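Local coordinates for protein purine nucleoside phosphorylase (Schistosoma mansoni, PDB 5CXQ) that catalyses, as a purine nucleoside phosphorylase, the phosphate-dependent cleavage of purine nucleosides such as inosine and guanosine into free base and ribose 1-phosphate, at residues L134-I139 and E192-F197; P28-I33 and R79-M84; N58-T63 and N96-L101. All coordinates share one frame; numbering follows the deposited sequence.

Contact 1: residues L134-I139 and E192-F197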
loop_
_atom_site.group_PDB
_atom_site.type_symbol
_atom_site.label_atom_id
_atom_site.label_comp_id
_atom_site.label_asym_id
_atom_site.label_seq_id
_atom_site.Cartn_x
_atom_site.Cartn_y
_atom_site.Cartn_z
ATOM N N LEU A 134 25.645 -2.784 -3.842
ATOM C CA LEU A 134 25.627 -2.912 -2.390
ATOM C C LEU A 134 24.508 -1.988 -1.906
ATOM O O LEU A 134 24.571 -0.777 -2.117
ATOM C CB LEU A 134 26.978 -2.525 -1.772
ATOM C CG LEU A 134 28.219 -3.237 -2.324
ATOM C CD1 LEU A 134 29.513 -2.695 -1.733
ATOM C CD2 LEU A 134 28.122 -4.729 -2.077
ATOM N N ILE A 135 23.481 -2.551 -1.280
ATOM C CA ILE A 135 22.333 -1.743 -0.864
ATOM C C ILE A 135 22.678 -0.966 0.400
ATOM O O ILE A 135 23.105 -1.557 1.403
ATOM C CB ILE A 135 21.094 -2.616 -0.634
ATOM C CG1 ILE A 135 20.695 -3.300 -1.943
ATOM C CG2 ILE A 135 19.921 -1.766 -0.099
ATOM C CD1 ILE A 135 19.593 -4.310 -1.774
ATOM N N LYS A 136 22.522 0.358 0.359
ATOM C CA LYS A 136 22.878 1.173 1.523
ATOM C C LYS A 136 21.662 1.798 2.207
ATOM O O LYS A 136 21.800 2.428 3.254
ATOM C CB LYS A 136 23.870 2.272 1.138
ATOM C CG LYS A 136 23.342 3.290 0.178
ATOM C CD LYS A 136 24.381 4.389 -0.008
ATOM C CE LYS A 136 24.295 5.013 -1.385
ATOM N NZ LYS A 136 23.004 5.705 -1.595
ATOM N N GLY A 137 20.485 1.627 1.618
ATOM C CA GLY A 137 19.255 2.141 2.204
ATOM C C GLY A 137 18.087 1.767 1.311
ATOM O O GLY A 137 18.293 1.199 0.241
ATOM N N HIS A 138 16.856 2.061 1.721
ATOM C CA HIS A 138 15.712 1.663 0.887
ATOM C C HIS A 138 14.539 2.628 0.960
ATOM O O HIS A 138 14.447 3.446 1.871
ATOM C CB HIS A 138 15.229 0.227 1.229
ATOM C CG HIS A 138 14.660 0.052 2.607
ATOM N ND1 HIS A 138 15.094 -0.932 3.468
ATOM C CD2 HIS A 138 13.660 0.703 3.259
ATOM C CE1 HIS A 138 14.400 -0.875 4.593
ATOM N NE2 HIS A 138 13.522 0.105 4.486
ATOM N N ILE A 139 13.670 2.522 -0.044
ATOM C CA ILE A 139 12.347 3.141 -0.055
ATOM C C ILE A 139 11.327 2.010 -0.067
ATOM O O ILE A 139 11.204 1.280 -1.057
ATOM C CB ILE A 139 12.117 4.050 -1.281
ATOM C CG1 ILE A 139 13.196 5.126 -1.378
ATOM C CG2 ILE A 139 10.720 4.669 -1.222
ATOM C CD1 ILE A 139 12.986 6.235 -0.443
ATOM N N GLU A 192 27.128 1.281 -5.149
ATOM C CA GLU A 192 26.275 1.311 -3.971
ATOM C C GLU A 192 25.005 2.058 -4.340
ATOM O O GLU A 192 24.993 2.838 -5.289
ATOM C CB GLU A 192 26.980 1.958 -2.786
ATOM C CG GLU A 192 27.255 3.425 -2.976
ATOM C CD GLU A 192 27.905 4.041 -1.761
ATOM O OE1 GLU A 192 28.549 3.289 -0.998
ATOM O OE2 GLU A 192 27.760 5.265 -1.566
ATOM N N GLY A 193 23.916 1.808 -3.627
ATOM C CA GLY A 193 22.696 2.495 -3.994
ATOM C C GLY A 193 21.498 2.241 -3.108
ATOM O O GLY A 193 21.512 1.359 -2.245
ATOM N N VAL A 194 20.451 3.023 -3.365
ATOM C CA VAL A 194 19.169 2.958 -2.662
ATOM C C VAL A 194 18.194 2.047 -3.414
ATOM O O VAL A 194 18.006 2.205 -4.628
ATOM C CB VAL A 194 18.558 4.367 -2.523
ATOM C CG1 VAL A 194 17.191 4.310 -1.831
ATOM C CG2 VAL A 194 19.519 5.297 -1.785
ATOM N N TYR A 195 17.588 1.109 -2.690
ATOM C CA TYR A 195 16.702 0.080 -3.248
ATOM C C TYR A 195 15.228 0.410 -3.024
ATOM O O TYR A 195 14.801 0.569 -1.882
ATOM C CB TYR A 195 17.038 -1.268 -2.603
ATOM C CG TYR A 195 16.229 -2.474 -3.007
ATOM C CD1 TYR A 195 14.997 -2.769 -2.401
ATOM C CD2 TYR A 195 16.715 -3.367 -3.953
ATOM C CE1 TYR A 195 14.278 -3.900 -2.757
ATOM C CE2 TYR A 195 16.004 -4.491 -4.301
ATOM C CZ TYR A 195 14.792 -4.754 -3.708
ATOM O OH TYR A 195 14.125 -5.896 -4.080
ATOM N N ALA A 196 14.456 0.501 -4.104
ATOM C CA ALA A 196 13.007 0.645 -3.977
ATOM C C ALA A 196 12.334 -0.710 -3.981
ATOM O O ALA A 196 12.554 -1.522 -4.875
ATOM C CB ALA A 196 12.447 1.498 -5.089
ATOM N N PHE A 197 11.498 -0.943 -2.983
ATOM C CA PHE A 197 10.725 -2.174 -2.884
ATOM C C PHE A 197 9.367 -1.989 -3.563
ATOM O O PHE A 197 8.501 -1.250 -3.067
ATOM C CB PHE A 197 10.566 -2.558 -1.416
ATOM C CG PHE A 197 9.778 -3.828 -1.157
ATOM C CD1 PHE A 197 9.651 -4.848 -2.104
ATOM C CD2 PHE A 197 9.160 -3.993 0.083
ATOM C CE1 PHE A 197 8.923 -6.018 -1.810
ATOM C CE2 PHE A 197 8.431 -5.139 0.390
ATOM C CZ PHE A 197 8.303 -6.161 -0.556
#
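Ile-135 and Tyr-195 mark the tightly packed side of this parallel strand pair. Ile-135 CD1 comes within 3.7 Å of Tyr-195 CD2, approaching the ring obliquely, while the CG2 branch of Ile-135 meets CB of the same tyrosine. CG1 of the isoleucine stands beside its own backbone N, opposite the carbonyl carbon (chi1 -62°), which carries CD1 out to the ring. The phenol is held at its far end as well, where OH bonds to the backbone N of Ser-223. On the other face of the sheet, Ile-139 CG1 and Val-194 CG1 make a looser apolar touch at 4.1 Å.

Five backbone hydrogen bonds join the strands, among them Tyr-195 N to Gly-137 O at 3.0 Å with an N-H...O angle of 173°. The next, Ile-139 N to Tyr-195 O, measures 2.9 Å. Ile-135 pairs with Gly-193 and His-138 with Tyr-195, so Lys-136 and Gly-137 together face the single Val-194: a beta bulge.

Lys-136 sits at that bulge on the solvent side. Its N still donates to Gly-193 O at 3.0 Å, but its aliphatic chain lies across the Glu-192 side chain, with CE 3.5 Å from OE2. The bend at chi4 (64°) takes the ammonium off toward Val-194, and NZ ends 4.8 Å from Glu-192 OE2, too far for a salt bridge.

Beyond the bulge, His-138 ND1 bonds to Tyr-169 OH, and His-138 O accepts from Ser-205 OG of the second subunit. A parallel strand pair with a bulge in one strand, part of one large mixed sheet and with an end lying against a neighbouring copy, fits the alpha/beta fold of the trimeric purine nucleoside phosphorylases.

Contact 2: residues P28-I33 and R79-M84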
loop_
_atom_site.group_PDB
_atom_site.type_symbol
_atom_site.label_atom_id
_atom_site.label_comp_id
_atom_site.label_asym_id
_atom_site.label_seq_id
_atom_site.Cartn_x
_atom_site.Cartn_y
_atom_site.Cartn_z
ATOM N N PRO A 28 24.845 -22.379 13.730
ATOM C CA PRO A 28 25.270 -21.411 12.713
ATOM C C PRO A 28 25.454 -19.994 13.254
ATOM O O PRO A 28 24.674 -19.554 14.103
ATOM C CB PRO A 28 24.125 -21.457 11.698
ATOM C CG PRO A 28 22.915 -21.777 12.533
ATOM C CD PRO A 28 23.404 -22.686 13.639
ATOM N N ASP A 29 26.472 -19.296 12.755
ATOM C CA ASP A 29 26.701 -17.884 13.079
ATOM C C ASP A 29 26.231 -16.953 11.964
ATOM O O ASP A 29 26.049 -15.747 12.169
ATOM C CB ASP A 29 28.188 -17.626 13.341
ATOM C CG ASP A 29 28.746 -18.478 14.462
ATOM O OD1 ASP A 29 28.015 -18.744 15.438
ATOM O OD2 ASP A 29 29.924 -18.885 14.366
ATOM N N ILE A 30 26.052 -17.513 10.771
ATOM C CA ILE A 30 25.736 -16.745 9.571
ATOM C C ILE A 30 24.538 -17.360 8.860
ATOM O O ILE A 30 24.442 -18.578 8.762
ATOM C CB ILE A 30 26.945 -16.704 8.604
ATOM C CG1 ILE A 30 28.156 -16.087 9.306
ATOM C CG2 ILE A 30 26.604 -15.958 7.308
ATOM C CD1 ILE A 30 29.476 -16.561 8.759
ATOM N N GLY A 31 23.620 -16.517 8.388
ATOM C CA GLY A 31 22.488 -16.960 7.598
ATOM C C GLY A 31 22.620 -16.452 6.180
ATOM O O GLY A 31 23.230 -15.413 5.941
ATOM N N ILE A 32 22.073 -17.203 5.228
ATOM C CA ILE A 32 22.154 -16.831 3.819
ATOM C C ILE A 32 20.805 -17.017 3.123
ATOM O O ILE A 32 20.163 -18.062 3.259
ATOM C CB ILE A 32 23.218 -17.662 3.066
ATOM C CG1 ILE A 32 24.602 -17.495 3.700
ATOM C CG2 ILE A 32 23.273 -17.254 1.606
ATOM C CD1 ILE A 32 25.666 -18.347 3.050
ATOM N N ILE A 33 20.385 -16.003 2.372
ATOM C CA ILE A 33 19.168 -16.068 1.563
ATOM C C ILE A 33 19.555 -15.601 0.165
ATOM O O ILE A 33 20.196 -14.559 0.023
ATOM C CB ILE A 33 18.022 -15.198 2.164
ATOM C CG1 ILE A 33 17.569 -15.771 3.514
ATOM C CG2 ILE A 33 16.841 -15.107 1.210
ATOM C CD1 ILE A 33 16.535 -14.909 4.253
ATOM N N ARG A 79 33.324 -21.353 8.397
ATOM C CA ARG A 79 32.269 -20.857 9.289
ATOM C C ARG A 79 30.995 -21.688 9.205
ATOM O O ARG A 79 30.687 -22.262 8.164
ATOM C CB ARG A 79 31.932 -19.396 8.973
ATOM C CG ARG A 79 33.094 -18.436 9.155
ATOM C CD ARG A 79 33.660 -18.520 10.559
ATOM N NE ARG A 79 32.664 -18.168 11.568
ATOM C CZ ARG A 79 32.373 -16.919 11.919
ATOM N NH1 ARG A 79 32.995 -15.904 11.334
ATOM N NH2 ARG A 79 31.454 -16.682 12.849
ATOM N N LYS A 80 30.239 -21.722 10.301
ATOM C CA LYS A 80 28.994 -22.478 10.340
ATOM C C LYS A 80 27.848 -21.603 9.853
ATOM O O LYS A 80 27.671 -20.489 10.337
ATOM C CB LYS A 80 28.714 -22.985 11.752
ATOM C CG LYS A 80 29.904 -23.687 12.383
ATOM C CD LYS A 80 29.482 -24.947 13.093
ATOM C CE LYS A 80 29.885 -26.181 12.295
ATOM N NZ LYS A 80 31.366 -26.291 12.132
ATOM N N ILE A 81 27.083 -22.098 8.884
ATOM C CA ILE A 81 26.040 -21.287 8.272
ATOM C C ILE A 81 24.708 -22.026 8.168
ATOM O O ILE A 81 24.652 -23.258 8.222
ATOM C CB ILE A 81 26.450 -20.801 6.850
ATOM C CG1 ILE A 81 26.305 -21.921 5.822
ATOM C CG2 ILE A 81 27.865 -20.218 6.831
ATOM C CD1 ILE A 81 25.235 -21.622 4.788
ATOM N N VAL A 82 23.630 -21.254 8.044
ATOM C CA VAL A 82 22.318 -21.814 7.734
ATOM C C VAL A 82 21.744 -21.072 6.524
ATOM O O VAL A 82 21.760 -19.839 6.473
ATOM C CB VAL A 82 21.357 -21.735 8.954
ATOM C CG1 VAL A 82 21.234 -20.306 9.461
ATOM C CG2 VAL A 82 19.975 -22.301 8.603
ATOM N N ALA A 83 21.272 -21.826 5.534
ATOM C CA ALA A 83 20.761 -21.231 4.299
ATOM C C ALA A 83 19.306 -21.601 4.028
ATOM O O ALA A 83 18.876 -22.725 4.315
ATOM C CB ALA A 83 21.624 -21.656 3.122
ATOM N N MET A 84 18.547 -20.664 3.466
ATOM C CA MET A 84 17.219 -20.997 2.969
ATOM C C MET A 84 17.303 -21.365 1.494
ATOM O O MET A 84 17.682 -20.547 0.657
ATOM C CB MET A 84 16.238 -19.843 3.181
ATOM C CG MET A 84 16.051 -19.460 4.637
ATOM S SD MET A 84 14.697 -18.292 4.880
ATOM C CE MET A 84 13.266 -19.331 4.546
HETATM O O HOH W 1 31.223 -20.414 12.673
#
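Residues Ile-30 to Ile-33 and Arg-79 to Met-84 form a parallel strand pair inside the central sheet, finished at its N-terminal end by a salt bridge between Asp-29 and Arg-79. Val-82 binds the neighbouring strand through both its backbone N and its O: the N donates to Ile-30 O at 2.9 Å, nearly along the C=O axis, and the O accepts from Ile-32 N in the carbonyl plane. Met-84 N then reaches Ile-32 O at 3.1 Å. Where the first strand begins, Lys-80 O accepts from Asp-29 N, which stands above the carbonyl plane, and weakly from Ile-30 N.

The ion pair is a single contact. Arg-79 NH2 meets Asp-29 OD2 at 3.1 Å; the carboxylate oxygen lies in the guanidinium plane but is approached on its anti side and from out of the carboxylate plane, and the two planes are turned 58° apart. Two successive bends in the arginine chain (chi2 -56°, chi3 -61°) fold the guanidinium back, and Ile-30 CD1 lies 4.3 Å above its plane, over the centre of one face. One water ties this end together, donating to Asp-29 OD2 at 2.6 Å and accepting from Arg-79 NE and Lys-80 N.

Apolar contacts continue on both faces. Ile-32 CD1 touches Ile-81 CD1 at 3.7 Å, and on the face that carries Val-82 and Met-84, Pro-28 CG rests on Val-82 CG1 at 3.8 Å. Further along, Ile-33 runs side by side with Met-84, its CD1 3.9 Å from SD.

Strand 113-122 pairs with the other edge of strand 30-33, while strand 70-76 flanks strand 79-85 antiparallel. Helix 260-284 covers the Ile-30 and Ile-32 face through Ile-282, and helix 96-109 packs on Pro-28, Val-82 and Met-84 from the other.

Contact 3: residues N58-T63 and N96-L101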
loop_
_atom_site.group_PDB
_atom_site.type_symbol
_atom_site.label_atom_id
_atom_site.label_comp_id
_atom_site.label_asym_id
_atom_site.label_seq_id
_atom_site.Cartn_x
_atom_site.Cartn_y
_atom_site.Cartn_z
ATOM N N ASN A 58 6.063 -25.618 12.696
ATOM C CA ASN A 58 5.667 -24.224 12.531
ATOM C C ASN A 58 6.237 -23.500 11.309
ATOM O O ASN A 58 5.980 -22.318 11.129
ATOM C CB ASN A 58 6.018 -23.424 13.792
ATOM C CG ASN A 58 5.279 -23.925 15.015
ATOM O OD1 ASN A 58 4.117 -24.323 14.929
ATOM N ND2 ASN A 58 5.954 -23.922 16.157
ATOM N N PHE A 59 6.990 -24.188 10.457
ATOM C CA PHE A 59 7.442 -23.527 9.229
ATOM C C PHE A 59 6.269 -23.330 8.269
ATOM O O PHE A 59 5.335 -24.137 8.247
ATOM C CB PHE A 59 8.566 -24.318 8.551
ATOM C CG PHE A 59 9.918 -23.652 8.661
ATOM C CD1 PHE A 59 10.464 -23.371 9.906
ATOM C CD2 PHE A 59 10.630 -23.291 7.526
ATOM C CE1 PHE A 59 11.704 -22.754 10.026
ATOM C CE2 PHE A 59 11.874 -22.666 7.636
ATOM C CZ PHE A 59 12.411 -22.401 8.890
ATOM N N PRO A 60 6.311 -22.248 7.475
ATOM C CA PRO A 60 5.219 -21.941 6.545
ATOM C C PRO A 60 4.988 -23.037 5.511
ATOM O O PRO A 60 5.956 -23.603 5.006
ATOM C CB PRO A 60 5.686 -20.651 5.852
ATOM C CG PRO A 60 6.727 -20.089 6.721
ATOM C CD PRO A 60 7.371 -21.226 7.451
ATOM N N LYS A 61 3.727 -23.345 5.218
ATOM C CA LYS A 61 3.404 -24.269 4.130
ATOM C C LYS A 61 3.696 -23.608 2.776
ATOM O O LYS A 61 3.241 -22.497 2.527
ATOM C CB LYS A 61 1.942 -24.702 4.193
ATOM C CG LYS A 61 1.501 -25.516 2.977
ATOM C CD LYS A 61 0.098 -26.072 3.154
ATOM C CE LYS A 61 0.104 -27.280 4.071
ATOM N NZ LYS A 61 -1.235 -27.922 4.161
ATOM N N THR A 62 4.437 -24.295 1.904
ATOM C CA THR A 62 4.836 -23.711 0.619
ATOM C C THR A 62 4.427 -24.564 -0.589
ATOM O O THR A 62 4.916 -24.348 -1.701
ATOM C CB THR A 62 6.372 -23.478 0.555
ATOM O OG1 THR A 62 7.060 -24.737 0.628
ATOM C CG2 THR A 62 6.836 -22.571 1.694
ATOM N N THR A 63 3.520 -25.514 -0.382
ATOM C CA THR A 63 3.133 -26.432 -1.450
ATOM C C THR A 63 2.261 -25.811 -2.550
ATOM O O THR A 63 2.225 -26.323 -3.666
ATOM C CB THR A 63 2.389 -27.655 -0.886
ATOM O OG1 THR A 63 1.185 -27.230 -0.234
ATOM C CG2 THR A 63 3.272 -28.402 0.111
ATOM N N ASN A 96 2.773 -11.769 6.826
ATOM C CA ASN A 96 3.822 -11.207 7.665
ATOM C C ASN A 96 4.424 -12.250 8.601
ATOM O O ASN A 96 5.640 -12.273 8.823
ATOM C CB ASN A 96 3.259 -10.053 8.493
ATOM C CG ASN A 96 3.037 -8.793 7.688
ATOM O OD1 ASN A 96 3.323 -8.726 6.486
ATOM N ND2 ASN A 96 2.518 -7.765 8.357
ATOM N N GLN A 97 3.560 -13.101 9.155
ATOM C CA GLN A 97 4.008 -14.106 10.121
ATOM C C GLN A 97 4.833 -15.186 9.448
ATOM O O GLN A 97 5.785 -15.710 10.035
ATOM C CB GLN A 97 2.826 -14.771 10.843
ATOM C CG GLN A 97 1.844 -13.825 11.509
ATOM C CD GLN A 97 2.501 -12.904 12.511
ATOM O OE1 GLN A 97 3.431 -13.287 13.223
ATOM N NE2 GLN A 97 2.020 -11.664 12.565
ATOM N N GLU A 98 4.464 -15.529 8.216
ATOM C CA GLU A 98 5.166 -16.583 7.496
ATOM C C GLU A 98 6.553 -16.123 7.051
ATOM O O GLU A 98 7.502 -16.889 7.095
ATOM C CB GLU A 98 4.333 -17.056 6.300
ATOM C CG GLU A 98 3.075 -17.807 6.723
ATOM C CD GLU A 98 2.167 -18.153 5.564
ATOM O OE1 GLU A 98 1.771 -17.242 4.801
ATOM O OE2 GLU A 98 1.833 -19.350 5.420
ATOM N N ILE A 99 6.683 -14.862 6.655
ATOM C CA ILE A 99 7.990 -14.316 6.312
ATOM C C ILE A 99 8.887 -14.196 7.539
ATOM O O ILE A 99 10.087 -14.475 7.480
ATOM C CB ILE A 99 7.871 -12.914 5.665
ATOM C CG1 ILE A 99 7.049 -12.987 4.377
ATOM C CG2 ILE A 99 9.267 -12.315 5.440
ATOM C CD1 ILE A 99 7.675 -13.881 3.307
ATOM N N ALA A 100 8.305 -13.777 8.658
ATOM C CA ALA A 100 9.108 -13.462 9.829
ATOM C C ALA A 100 9.664 -14.688 10.523
ATOM O O ALA A 100 10.762 -14.638 11.056
ATOM C CB ALA A 100 8.306 -12.635 10.818
ATOM N N LEU A 101 8.917 -15.788 10.533
ATOM C CA LEU A 101 9.297 -16.889 11.409
ATOM C C LEU A 101 10.662 -17.486 11.045
ATOM O O LEU A 101 11.467 -17.711 11.939
ATOM C CB LEU A 101 8.219 -17.987 11.443
ATOM C CG LEU A 101 8.544 -19.137 12.414
ATOM C CD1 LEU A 101 7.335 -19.555 13.240
ATOM C CD2 LEU A 101 9.121 -20.350 11.671
HETATM O O HOH W 2 1.694 -21.644 6.529
HETATM O O HOH W 3 1.336 -20.711 3.154
#
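Pro-60 rests on the first turn of helix 96-109 at Glu-98, and Leu-101, one turn on, meets Asn-58 and Phe-59; contact between the two segments is by van der Waals packing and through water.

The packing comes first. The proline ring and the Glu-98 side chain lie alongside each other, running opposite ways, with Pro-60 CB 3.9 Å from Glu-98 CB. Pro-60 CG comes closer still, 3.3 Å from Glu-98 O. Leu-101 has CG opposite its own backbone N (chi1 -177°), and both methyls reach the loop: CD2 lies 3.7 Å from Phe-59 CD1, meeting the ring obliquely, while CD1 is 3.7 Å from Asn-58 O. Phe-59 also touches Pro-102 and Val-105 further down the helix, and its ring meets that of Tyr-53.

The polar link is indirect. Two waters both donate to Glu-98 OE2, one at 2.6 Å and the other at 2.7 Å. The first accepts from Lys-61 N, the second donates to Lys-61 O, so one carboxylate oxygen holds both backbone polar atoms of the lysine. The other oxygen, OE1, accepts from Ser-95 N at the helix start, like one half of a capping box. That bond, with the two waters on OE2, helps to fix the carboxylate's rotation, and the nearby N-terminal end of the helix would probably favour its charged form.

In the phosphorylase fold this is the loop between strands 48-52 and 70-76 lying on the start of helix 96-109, close in sequence to segments that in related enzymes contribute to the phosphate site.

Contacts 2 and 3 are interleaved along the chain: residues 28-33, 58-63, 79-84 and 96-101 alternate, and contact 1 opens only afterwards. Strand 79-85 of contact 2 is followed directly by helix 96-109 of contact 3, which also packs on contact 2; their centres are about 18 Å apart and their nearest atoms about 5 Å, without touching. Contact 1 lies across the chain's centre from both, its centre about 23 Å from that of contact 2 and 25 Å from that of contact 3. Contacts 1 and 2 nevertheless belong to one mixed sheet, bridged by strands 113-122 and 237-247, which connects contact 1, touched by other subunits, with contact 2, whose segments no other chain touches.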